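PDB 4XG0: uncharacterized protein from Bordetella bronchiseptica, which probably acts as an ATP-dependent kinase of the DUF1537 family, phosphorylating acid sugars in catabolic pathways. Local coordinates for residues 27-41 with 99-112. Sequence-based numbering, arbitrary orientation. Where two conformers were deposited one is given.
Sequences YIGIVADDLTGSGDT and LRAAGVQRLYKKVD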
loop_
_atom_site.group_PDB
_atom_site.type_symbol
_atom_site.label_atom_id
_atom_site.label_comp_id
_atom_site.label_asym_id
_atom_site.label_seq_id
_atom_site.Cartn_x
_atom_site.Cartn_y
_atom_site.Cartn_z
ATOM N N TYR A 27 12.385 -2.848 9.084
ATOM C CA TYR A 27 12.333 -3.035 7.643
ATOM C C TYR A 27 12.318 -1.705 6.890
ATOM O O TYR A 27 12.958 -1.575 5.842
ATOM C CB TYR A 27 11.094 -3.851 7.311
ATOM C CG TYR A 27 10.879 -4.094 5.834
ATOM C CD1 TYR A 27 11.811 -4.827 5.093
ATOM C CD2 TYR A 27 9.759 -3.633 5.200
ATOM C CE1 TYR A 27 11.610 -5.087 3.767
ATOM C CE2 TYR A 27 9.555 -3.860 3.838
ATOM C CZ TYR A 27 10.497 -4.598 3.137
ATOM O OH TYR A 27 10.280 -4.843 1.803
ATOM N N ILE A 28 11.588 -0.721 7.418
ATOM C CA ILE A 28 11.438 0.585 6.765
ATOM C C ILE A 28 11.943 1.652 7.680
ATOM O O ILE A 28 11.658 1.645 8.863
ATOM C CB ILE A 28 9.969 0.877 6.479
ATOM C CG1 ILE A 28 9.433 -0.065 5.407
ATOM C CG2 ILE A 28 9.787 2.335 6.067
ATOM C CD1 ILE A 28 7.951 -0.315 5.511
ATOM N N GLY A 29 12.740 2.560 7.147
ATOM C CA GLY A 29 13.157 3.736 7.879
ATOM C C GLY A 29 12.532 4.982 7.259
ATOM O O GLY A 29 12.524 5.128 6.040
ATOM N N ILE A 30 12.008 5.866 8.102
ATOM C CA ILE A 30 11.459 7.155 7.692
ATOM C C ILE A 30 12.326 8.288 8.285
ATOM O O ILE A 30 12.424 8.441 9.496
ATOM C CB ILE A 30 10.017 7.356 8.195
ATOM C CG1 ILE A 30 9.074 6.318 7.612
ATOM C CG2 ILE A 30 9.543 8.763 7.809
ATOM C CD1 ILE A 30 7.779 6.272 8.412
ATOM N N VAL A 31 12.998 9.059 7.423
ATOM C CA VAL A 31 13.750 10.242 7.847
ATOM C C VAL A 31 12.981 11.529 7.481
ATOM O O VAL A 31 12.846 11.850 6.300
ATOM C CB VAL A 31 15.120 10.289 7.135
ATOM C CG1 VAL A 31 15.922 11.497 7.598
ATOM C CG2 VAL A 31 15.894 9.023 7.381
ATOM N N ALA A 32 12.463 12.241 8.483
ATOM C CA ALA A 32 11.749 13.497 8.260
ATOM C C ALA A 32 12.529 14.673 8.786
ATOM O O ALA A 32 13.239 14.550 9.777
ATOM C CB ALA A 32 10.396 13.451 8.931
ATOM N N ASP A 33 12.383 15.831 8.146
ATOM C CA ASP A 33 13.136 16.981 8.591
ATOM C C ASP A 33 12.483 17.783 9.722
ATOM O O ASP A 33 13.080 18.719 10.239
ATOM C CB ASP A 33 13.519 17.877 7.395
ATOM C CG ASP A 33 12.328 18.555 6.751
ATOM O OD1 ASP A 33 11.201 18.026 6.836
ATOM O OD2 ASP A 33 12.538 19.656 6.170
ATOM N N ASP A 34 11.284 17.425 10.157
ATOM C CA ASP A 34 10.751 18.104 11.317
ATOM C C ASP A 34 9.823 17.180 12.103
ATOM O O ASP A 34 9.462 16.103 11.628
ATOM C CB ASP A 34 10.097 19.440 10.941
ATOM C CG ASP A 34 8.715 19.298 10.374
ATOM O OD1 ASP A 34 8.306 18.178 9.966
ATOM O OD2 ASP A 34 8.028 20.355 10.304
ATOM N N LEU A 35 9.488 17.595 13.317
ATOM C CA LEU A 35 8.716 16.746 14.219
ATOM C C LEU A 35 7.306 16.501 13.710
ATOM O O LEU A 35 6.784 15.393 13.805
ATOM C CB LEU A 35 8.647 17.404 15.604
ATOM C CG LEU A 35 7.865 16.641 16.674
ATOM C CD1 LEU A 35 8.585 15.347 17.019
ATOM C CD2 LEU A 35 7.666 17.516 17.913
ATOM N N THR A 36 6.674 17.540 13.186
ATOM C CA THR A 36 5.307 17.414 12.731
ATOM C C THR A 36 5.244 16.371 11.612
ATOM O O THR A 36 4.383 15.497 11.603
ATOM C CB THR A 36 4.748 18.767 12.245
ATOM O OG1 THR A 36 4.557 19.635 13.370
ATOM C CG2 THR A 36 3.439 18.594 11.543
ATOM N N GLY A 37 6.174 16.469 10.667
ATOM C CA GLY A 37 6.198 15.573 9.527
ATOM C C GLY A 37 6.518 14.136 9.910
ATOM O O GLY A 37 5.936 13.193 9.366
ATOM N N SER A 38 7.448 13.960 10.835
ATOM C CA SER A 38 7.771 12.627 11.289
ATOM C C SER A 38 6.527 11.931 11.857
ATOM O O SER A 38 6.239 10.790 11.497
ATOM C CB SER A 38 8.865 12.687 12.340
ATOM O OG SER A 38 9.434 11.411 12.546
ATOM N N GLY A 39 5.794 12.621 12.726
ATOM C CA GLY A 39 4.636 12.023 13.389
ATOM C C GLY A 39 3.519 11.754 12.404
ATOM O O GLY A 39 2.820 10.744 12.458
ATOM N N ASP A 40 3.313 12.675 11.474
ATOM C CA ASP A 40 2.222 12.483 10.550
ATOM C C ASP A 40 2.479 11.277 9.654
ATOM O O ASP A 40 1.583 10.446 9.449
ATOM C CB ASP A 40 1.977 13.735 9.709
ATOM C CG ASP A 40 0.783 13.579 8.793
ATOM O OD1 ASP A 40 0.968 13.098 7.645
ATOM O OD2 ASP A 40 -0.348 13.898 9.230
ATOM N N THR A 41 3.708 11.157 9.145
ATOM C CA THR A 41 4.047 10.066 8.222
ATOM C C THR A 41 4.016 8.739 8.969
ATOM O O THR A 41 3.426 7.758 8.517
ATOM C CB THR A 41 5.428 10.246 7.550
ATOM O OG1 THR A 41 6.454 10.293 8.544
ATOM C CG2 THR A 41 5.423 11.523 6.736
ATOM N N LEU A 99 20.334 3.747 10.123
ATOM C CA LEU A 99 19.184 2.931 9.710
ATOM C C LEU A 99 19.647 1.757 8.842
ATOM O O LEU A 99 19.199 0.637 9.011
ATOM C CB LEU A 99 18.158 3.783 8.958
ATOM C CG LEU A 99 17.488 4.843 9.823
ATOM C CD1 LEU A 99 16.754 5.834 8.981
ATOM C CD2 LEU A 99 16.474 4.167 10.814
ATOM N N ARG A 100 20.563 2.008 7.917
ATOM C CA ARG A 100 21.024 0.928 7.069
ATOM C C ARG A 100 21.809 -0.077 7.906
ATOM O O ARG A 100 21.559 -1.284 7.848
ATOM C CB ARG A 100 21.868 1.464 5.910
ATOM C CG ARG A 100 21.755 0.606 4.655
ATOM C CD ARG A 100 22.742 1.019 3.593
ATOM N NE ARG A 100 24.096 1.149 4.120
ATOM C CZ ARG A 100 25.123 1.596 3.415
ATOM N NH1 ARG A 100 24.935 1.951 2.145
ATOM N NH2 ARG A 100 26.314 1.684 3.992
ATOM N N ALA A 101 22.752 0.426 8.697
ATOM C CA ALA A 101 23.493 -0.424 9.611
ATOM C C ALA A 101 22.535 -1.314 10.383
ATOM O O ALA A 101 22.866 -2.468 10.668
ATOM C CB ALA A 101 24.300 0.408 10.567
ATOM N N ALA A 102 21.354 -0.785 10.710
ATOM C CA ALA A 102 20.385 -1.503 11.548
ATOM C C ALA A 102 19.519 -2.511 10.792
ATOM O O ALA A 102 18.630 -3.109 11.375
ATOM C CB ALA A 102 19.483 -0.522 12.286
ATOM N N GLY A 103 19.775 -2.699 9.504
ATOM C CA GLY A 103 19.056 -3.705 8.745
ATOM C C GLY A 103 17.866 -3.214 7.931
ATOM O O GLY A 103 17.227 -4.012 7.258
ATOM N N VAL A 104 17.557 -1.917 7.998
ATOM C CA VAL A 104 16.475 -1.342 7.215
ATOM C C VAL A 104 16.697 -1.582 5.735
ATOM O O VAL A 104 17.820 -1.466 5.238
ATOM C CB VAL A 104 16.339 0.165 7.486
ATOM C CG1 VAL A 104 15.394 0.785 6.521
ATOM C CG2 VAL A 104 15.857 0.392 8.908
ATOM N N GLN A 105 15.638 -1.975 5.041
ATOM C CA GLN A 105 15.719 -2.314 3.618
ATOM C C GLN A 105 14.884 -1.418 2.702
ATOM O O GLN A 105 14.988 -1.521 1.475
ATOM C CB GLN A 105 15.265 -3.744 3.391
ATOM C CG GLN A 105 16.068 -4.771 4.136
ATOM C CD GLN A 105 15.466 -6.139 3.977
ATOM O OE1 GLN A 105 15.369 -6.660 2.862
ATOM N NE2 GLN A 105 15.020 -6.718 5.081
ATOM N N ARG A 106 14.034 -0.586 3.291
ATOM C CA ARG A 106 13.362 0.463 2.525
ATOM C C ARG A 106 13.542 1.794 3.246
ATOM O O ARG A 106 13.409 1.866 4.462
ATOM C CB ARG A 106 11.862 0.125 2.356
ATOM C CG ARG A 106 11.646 -1.157 1.541
ATOM C CD ARG A 106 12.037 -0.996 0.074
ATOM N NE ARG A 106 11.632 -2.134 -0.751
ATOM C CZ ARG A 106 12.277 -3.297 -0.831
ATOM N NH1 ARG A 106 13.399 -3.516 -0.145
ATOM N NH2 ARG A 106 11.811 -4.252 -1.627
ATOM N N LEU A 107 13.834 2.840 2.488
ATOM C CA LEU A 107 14.008 4.180 3.036
ATOM C C LEU A 107 13.027 5.187 2.430
ATOM O O LEU A 107 12.933 5.281 1.200
ATOM C CB LEU A 107 15.404 4.699 2.719
ATOM C CG LEU A 107 15.784 6.022 3.356
ATOM C CD1 LEU A 107 15.913 5.822 4.831
ATOM C CD2 LEU A 107 17.104 6.587 2.781
ATOM N N TYR A 108 12.335 5.956 3.279
ATOM C CA TYR A 108 11.455 7.033 2.823
ATOM C C TYR A 108 11.960 8.328 3.443
ATOM O O TYR A 108 12.101 8.435 4.666
ATOM C CB TYR A 108 10.018 6.731 3.249
ATOM C CG TYR A 108 8.940 7.810 3.202
ATOM C CD1 TYR A 108 8.973 8.895 2.346
ATOM C CD2 TYR A 108 7.839 7.685 4.050
ATOM C CE1 TYR A 108 7.911 9.847 2.344
ATOM C CE2 TYR A 108 6.829 8.602 4.053
ATOM C CZ TYR A 108 6.869 9.679 3.198
ATOM O OH TYR A 108 5.806 10.562 3.246
ATOM N N LYS A 109 12.277 9.307 2.603
ATOM C CA LYS A 109 12.659 10.610 3.108
ATOM C C LYS A 109 11.477 11.575 3.030
ATOM O O LYS A 109 10.945 11.843 1.949
ATOM C CB LYS A 109 13.835 11.215 2.314
ATOM C CG LYS A 109 14.362 12.453 2.948
ATOM C CD LYS A 109 15.561 13.050 2.192
ATOM C CE LYS A 109 16.309 14.127 3.020
ATOM N NZ LYS A 109 15.551 15.400 3.185
ATOM N N LYS A 110 11.044 12.058 4.191
ATOM C CA LYS A 110 9.863 12.896 4.336
ATOM C C LYS A 110 10.271 14.360 4.420
ATOM O O LYS A 110 11.019 14.772 5.325
ATOM C CB LYS A 110 9.033 12.491 5.577
ATOM C CG LYS A 110 8.093 13.579 6.139
ATOM C CD LYS A 110 6.926 13.890 5.167
ATOM C CE LYS A 110 5.942 14.879 5.780
ATOM N NZ LYS A 110 6.513 16.220 5.929
ATOM N N VAL A 111 9.801 15.120 3.422
ATOM C CA VAL A 111 10.098 16.532 3.277
ATOM C C VAL A 111 8.820 17.384 3.270
ATOM O O VAL A 111 7.707 16.855 3.277
ATOM C CB VAL A 111 10.914 16.783 1.977
ATOM C CG1 VAL A 111 12.262 16.068 2.050
ATOM C CG2 VAL A 111 10.143 16.296 0.790
ATOM N N ASP A 112 8.998 18.707 3.350
ATOM C CA ASP A 112 7.912 19.663 3.171
ATOM C C ASP A 112 7.367 19.503 1.755
ATOM O O ASP A 112 8.143 19.429 0.774
ATOM C CB ASP A 112 8.476 21.095 3.371
ATOM C CG ASP A 112 7.405 22.208 3.321
ATOM O OD1 ASP A 112 6.294 22.066 3.897
ATOM O OD2 ASP A 112 7.740 23.294 2.741
HETATM O O HOH W 1 8.784 16.780 7.600
HETATM O O HOH W 2 11.756 19.763 3.460
#
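Tyr27 and Arg106 extend side by side where two adjacent parallel strands, 28-32 and 106-110, begin, and the phenol OH rests over the centre of one guanidinium face, 3.6 Å from Arg106 CZ. Arg106 NH1 bonds in the guanidinium plane to Gln105 O, which helps fix the rotation of that plane. Gln105 NE2 meets the edge of the Tyr27 ring, the amide almost perpendicular to it (87°). Tyr27 O accepts from both Gln105 N and Arg106 N; beyond it backbone bonds alternate between the strands, as parallel neighbours do. On one face of the sheet Ile30 CG1 lies beside Tyr108 CD2 (4.0 Å); on the other Val31 CG2 meets Leu99 CD1 (3.7 Å). Lys110, bent at chi2 (68°), curls past Ala32 CB and packs tightly against Thr41, with Lys110 CD 3.2 Å from Thr41 CG2. The Lys110 ammonium bonds to Val111 O, a bound citrate, consistent with a ligand pocket, and a water that also donates to Asp33 OD1 and Asp34 OD1, Asp33 being salt-bridged to Arg81. Asp34 caps helix 35-47 through Gly37 N. Strand 73-77 flanks the other edge of strand 28-32, while helix 240-252 packs on Ile28, Arg106 and Tyr108, and helix 119-130 on Val104 and Leu107.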